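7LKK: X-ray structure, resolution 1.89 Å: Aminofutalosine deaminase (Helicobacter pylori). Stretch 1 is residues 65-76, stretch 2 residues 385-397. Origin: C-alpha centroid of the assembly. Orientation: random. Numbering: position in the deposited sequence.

Stretch 1, residues 65-76: FFENSVLLPAFI
Stretch 2, residues 385-397: ADLSVFGFNEKFT

Residues 69-73 and 387-391 form neighbouring antiparallel strands of one chain. Their directions differ by 166° and their axes approach to 4.6 Å. Backbone phi/psi values are extended, near -120/130 for Val 70, Leu 71, Val 389 and Phe 390. Register sets Ser 69 against Gly 391 (CA to CA 4.2 Å), Val 70 against Phe 390 (CA to CA 5.2 Å) and Leu 72 against Ser 388 (CA to CA 5.5 Å).

The ladder is satisfied mainly by main-chain pairs. Val 70 N donates to Phe 390 O (2.8 Å), and Phe 390 N returns to Val 70 O (3.0 Å). Leu 72 N donates to Ser 388 O (3.1 Å), and Ser 388 N to Leu 72 O (2.9 Å). Pro 73 has no amide hydrogen, but it falls at a non-hydrogen-bonded position. Beyond it, Ala 74 N donates to Asp 386 O (2.8 Å, 173°). At the other end Phe 392 N reaches Asn 68 O (3.0 Å) at a more bent 138°.

A type II turn, Phe 66 to Ser 69, leads into the strand; Asn 68 has phi/psi 56/34. Ser 69 (chi1 m) donates from OG to Glu 67 O (2.9 Å), within its own stretch. Ser 388 OG (chi1 m) and Pro 73 O each lie 2.9 Å from the O of one bridging water, which donates to the carbonyl.

Ser 69, Leu 71 and Val 389 share one face. Leu 71 (t, p) brings CD1 to 3.9 Å from Val 389 CG2. Val 389 (t) sets CG1 over the ring face of Phe 66 (m), 4.1 Å from the centroid, a CH-pi contact. Val 70, Leu 72, Ser 388 and Phe 390 point to the opposite face. There Leu 72 CD2 (p, t) meets the Phe 390 (m) ring edge at CD1, 3.7 Å away. Val 70 CG2 (chi1 t) packs 3.8 Å from Phe 392 CE2 (chi1 m).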

# COMPACT_ATOMS: atom_id res chain seq x y z
N PHE A 65 -7.09 7.00 -31.26
CA PHE A 65 -7.90 6.23 -30.32
C PHE A 65 -7.00 5.22 -29.62
O PHE A 65 -6.19 4.55 -30.27
CB PHE A 65 -9.05 5.49 -31.02
CG PHE A 65 -10.02 4.85 -30.06
CD1 PHE A 65 -11.04 5.59 -29.50
CD2 PHE A 65 -9.90 3.51 -29.71
CE1 PHE A 65 -11.93 5.02 -28.61
CE2 PHE A 65 -10.79 2.93 -28.82
CZ PHE A 65 -11.81 3.68 -28.27
N PHE A 66 -7.14 5.11 -28.30
CA PHE A 66 -6.32 4.23 -27.48
C PHE A 66 -7.21 3.09 -26.96
O PHE A 66 -7.93 3.26 -25.97
CB PHE A 66 -5.66 5.00 -26.35
CG PHE A 66 -4.64 6.00 -26.82
CD1 PHE A 66 -3.31 5.65 -26.96
CD2 PHE A 66 -5.02 7.30 -27.14
CE1 PHE A 66 -2.37 6.56 -27.40
CE2 PHE A 66 -4.09 8.22 -27.58
CZ PHE A 66 -2.76 7.85 -27.71
N GLU A 67 -7.15 1.95 -27.64
CA GLU A 67 -7.90 0.78 -27.22
C GLU A 67 -7.39 0.25 -25.88
O GLU A 67 -6.20 0.33 -25.57
CB GLU A 67 -7.80 -0.31 -28.28
CG GLU A 67 -8.97 -1.28 -28.32
CD GLU A 67 -8.78 -2.36 -29.38
OE1 GLU A 67 -9.42 -3.42 -29.26
OE2 GLU A 67 -7.98 -2.14 -30.32
N ASN A 68 -8.32 -0.27 -25.08
CA ASN A 68 -8.01 -0.87 -23.78
C ASN A 68 -7.27 0.11 -22.87
O ASN A 68 -6.43 -0.29 -22.07
CB ASN A 68 -7.22 -2.17 -23.94
CG ASN A 68 -8.03 -3.25 -24.62
OD1 ASN A 68 -9.26 -3.19 -24.65
ND2 ASN A 68 -7.34 -4.23 -25.19
N SER A 69 -7.59 1.39 -22.99
CA SER A 69 -6.91 2.43 -22.25
C SER A 69 -7.94 3.30 -21.53
O SER A 69 -9.14 3.22 -21.80
CB SER A 69 -6.03 3.29 -23.17
OG SER A 69 -5.11 2.48 -23.88
N VAL A 70 -7.45 4.12 -20.61
CA VAL A 70 -8.29 5.03 -19.84
C VAL A 70 -7.82 6.45 -20.11
O VAL A 70 -6.63 6.76 -19.97
CB VAL A 70 -8.25 4.72 -18.34
CG1 VAL A 70 -8.90 5.84 -17.54
CG2 VAL A 70 -8.93 3.39 -18.05
N LEU A 71 -8.75 7.31 -20.52
CA LEU A 71 -8.52 8.74 -20.68
C LEU A 71 -9.16 9.46 -19.50
O LEU A 71 -10.32 9.21 -19.18
CB LEU A 71 -9.10 9.24 -22.01
CG LEU A 71 -9.13 10.74 -22.28
CD1 LEU A 71 -7.74 11.33 -22.22
CD2 LEU A 71 -9.78 11.03 -23.63
N LEU A 72 -8.39 10.34 -18.86
CA LEU A 72 -8.86 11.01 -17.66
C LEU A 72 -8.06 12.30 -17.50
O LEU A 72 -7.05 12.50 -18.18
CB LEU A 72 -8.71 10.11 -16.42
CG LEU A 72 -7.35 10.03 -15.72
CD1 LEU A 72 -7.52 9.54 -14.29
CD2 LEU A 72 -6.39 9.13 -16.48
N PRO A 73 -8.51 13.22 -16.64
CA PRO A 73 -7.73 14.44 -16.41
C PRO A 73 -6.39 14.11 -15.76
O PRO A 73 -6.27 13.15 -14.99
CB PRO A 73 -8.62 15.26 -15.47
CG PRO A 73 -9.97 14.69 -15.61
CD PRO A 73 -9.79 13.24 -15.91
N ALA A 74 -5.39 14.92 -16.08
CA ALA A 74 -4.13 14.85 -15.35
C ALA A 74 -4.39 15.06 -13.86
O ALA A 74 -5.30 15.80 -13.46
CB ALA A 74 -3.14 15.89 -15.87
N PHE A 75 -3.58 14.40 -13.03
CA PHE A 75 -3.79 14.47 -11.60
C PHE A 75 -3.34 15.81 -11.04
O PHE A 75 -2.54 16.54 -11.65
CB PHE A 75 -3.03 13.35 -10.89
CG PHE A 75 -3.58 11.98 -11.14
CD1 PHE A 75 -4.94 11.74 -11.04
CD2 PHE A 75 -2.74 10.93 -11.46
CE1 PHE A 75 -5.46 10.48 -11.26
CE2 PHE A 75 -3.25 9.67 -11.69
CZ PHE A 75 -4.61 9.44 -11.59
N ILE A 76 -3.86 16.14 -9.87
CA ILE A 76 -3.39 17.27 -9.07
C ILE A 76 -2.88 16.72 -7.75
O ILE A 76 -3.60 16.01 -7.05
CB ILE A 76 -4.50 18.31 -8.84
CG1 ILE A 76 -4.87 19.02 -10.15
CG2 ILE A 76 -4.06 19.33 -7.80
CD1 ILE A 76 -5.99 18.36 -10.92
N ALA A 385 -6.61 21.59 -21.17
CA ALA A 385 -6.35 20.29 -21.79
C ALA A 385 -5.18 19.58 -21.09
O ALA A 385 -4.13 19.32 -21.67
CB ALA A 385 -6.08 20.47 -23.28
N ASP A 386 -5.39 19.30 -19.81
CA ASP A 386 -4.45 18.53 -19.00
C ASP A 386 -4.99 17.10 -18.94
O ASP A 386 -5.89 16.80 -18.15
CB ASP A 386 -4.29 19.14 -17.61
CG ASP A 386 -3.72 20.55 -17.65
OD1 ASP A 386 -3.06 20.91 -18.65
OD2 ASP A 386 -3.94 21.30 -16.68
N LEU A 387 -4.44 16.22 -19.77
CA LEU A 387 -5.05 14.92 -20.01
C LEU A 387 -4.01 13.81 -19.92
O LEU A 387 -2.89 13.95 -20.43
CB LEU A 387 -5.72 14.88 -21.39
CG LEU A 387 -6.81 15.94 -21.60
CD1 LEU A 387 -7.20 16.04 -23.07
CD2 LEU A 387 -8.02 15.64 -20.74
N SER A 388 -4.40 12.71 -19.29
CA SER A 388 -3.57 11.51 -19.18
C SER A 388 -4.23 10.36 -19.91
O SER A 388 -5.46 10.24 -19.92
CB SER A 388 -3.35 11.12 -17.71
OG SER A 388 -2.57 12.08 -17.02
N VAL A 389 -3.41 9.51 -20.53
CA VAL A 389 -3.85 8.25 -21.11
C VAL A 389 -3.03 7.13 -20.50
O VAL A 389 -1.79 7.17 -20.54
CB VAL A 389 -3.72 8.25 -22.65
CG1 VAL A 389 -4.11 6.89 -23.22
CG2 VAL A 389 -4.57 9.36 -23.25
N PHE A 390 -3.70 6.13 -19.93
CA PHE A 390 -3.07 4.95 -19.35
C PHE A 390 -3.51 3.72 -20.12
O PHE A 390 -4.71 3.49 -20.28
CB PHE A 390 -3.44 4.79 -17.87
CG PHE A 390 -2.79 5.79 -16.95
CD1 PHE A 390 -3.33 7.06 -16.79
CD2 PHE A 390 -1.65 5.46 -16.24
CE1 PHE A 390 -2.73 7.98 -15.95
CE2 PHE A 390 -1.05 6.37 -15.39
CZ PHE A 390 -1.59 7.64 -15.25
N GLY A 391 -2.54 2.93 -20.58
CA GLY A 391 -2.82 1.75 -21.39
C GLY A 391 -2.80 0.49 -20.56
O GLY A 391 -2.00 0.35 -19.63
N PHE A 392 -3.69 -0.44 -20.89
CA PHE A 392 -3.82 -1.71 -20.19
C PHE A 392 -3.94 -2.84 -21.20
O PHE A 392 -4.03 -2.62 -22.41
CB PHE A 392 -5.02 -1.70 -19.24
CG PHE A 392 -4.97 -0.60 -18.21
CD1 PHE A 392 -4.18 -0.73 -17.08
CD2 PHE A 392 -5.70 0.56 -18.38
CE1 PHE A 392 -4.13 0.28 -16.13
CE2 PHE A 392 -5.65 1.57 -17.44
CZ PHE A 392 -4.86 1.43 -16.32
N ASN A 393 -3.95 -4.07 -20.69
CA ASN A 393 -4.05 -5.27 -21.52
C ASN A 393 -5.47 -5.79 -21.66
O ASN A 393 -5.69 -6.79 -22.35
CB ASN A 393 -3.15 -6.38 -20.96
CG ASN A 393 -1.73 -5.91 -20.70
OD1 ASN A 393 -1.05 -5.43 -21.61
ND2 ASN A 393 -1.27 -6.05 -19.47
N GLU A 394 -6.44 -5.15 -21.01
CA GLU A 394 -7.83 -5.58 -21.08
C GLU A 394 -8.72 -4.35 -20.92
O GLU A 394 -8.27 -3.28 -20.51
CB GLU A 394 -8.15 -6.63 -20.02
N LYS A 395 -9.99 -4.52 -21.25
CA LYS A 395 -11.00 -3.48 -21.09
C LYS A 395 -11.78 -3.75 -19.82
O LYS A 395 -12.36 -4.83 -19.66
CB LYS A 395 -11.93 -3.42 -22.30
CG LYS A 395 -12.83 -2.19 -22.34
CD LYS A 395 -13.87 -2.29 -23.45
CE LYS A 395 -13.22 -2.49 -24.81
NZ LYS A 395 -14.21 -2.44 -25.92
N PHE A 396 -11.78 -2.79 -18.90
CA PHE A 396 -12.50 -2.95 -17.65
C PHE A 396 -14.00 -2.79 -17.88
O PHE A 396 -14.44 -2.05 -18.76
CB PHE A 396 -12.03 -1.93 -16.61
CG PHE A 396 -10.54 -1.85 -16.45
CD1 PHE A 396 -9.76 -2.99 -16.48
CD2 PHE A 396 -9.92 -0.62 -16.26
CE1 PHE A 396 -8.38 -2.91 -16.33
CE2 PHE A 396 -8.55 -0.53 -16.11
CZ PHE A 396 -7.78 -1.68 -16.15
N THR A 397 -14.79 -3.50 -17.07
CA THR A 397 -16.22 -3.25 -17.05
C THR A 397 -16.48 -1.84 -16.52
O THR A 397 -15.67 -1.25 -15.80
CB THR A 397 -16.95 -4.28 -16.19
OG1 THR A 397 -16.63 -4.09 -14.81
CG2 THR A 397 -16.55 -5.69 -16.61
O HOH W 1 -4.07 11.33 -14.68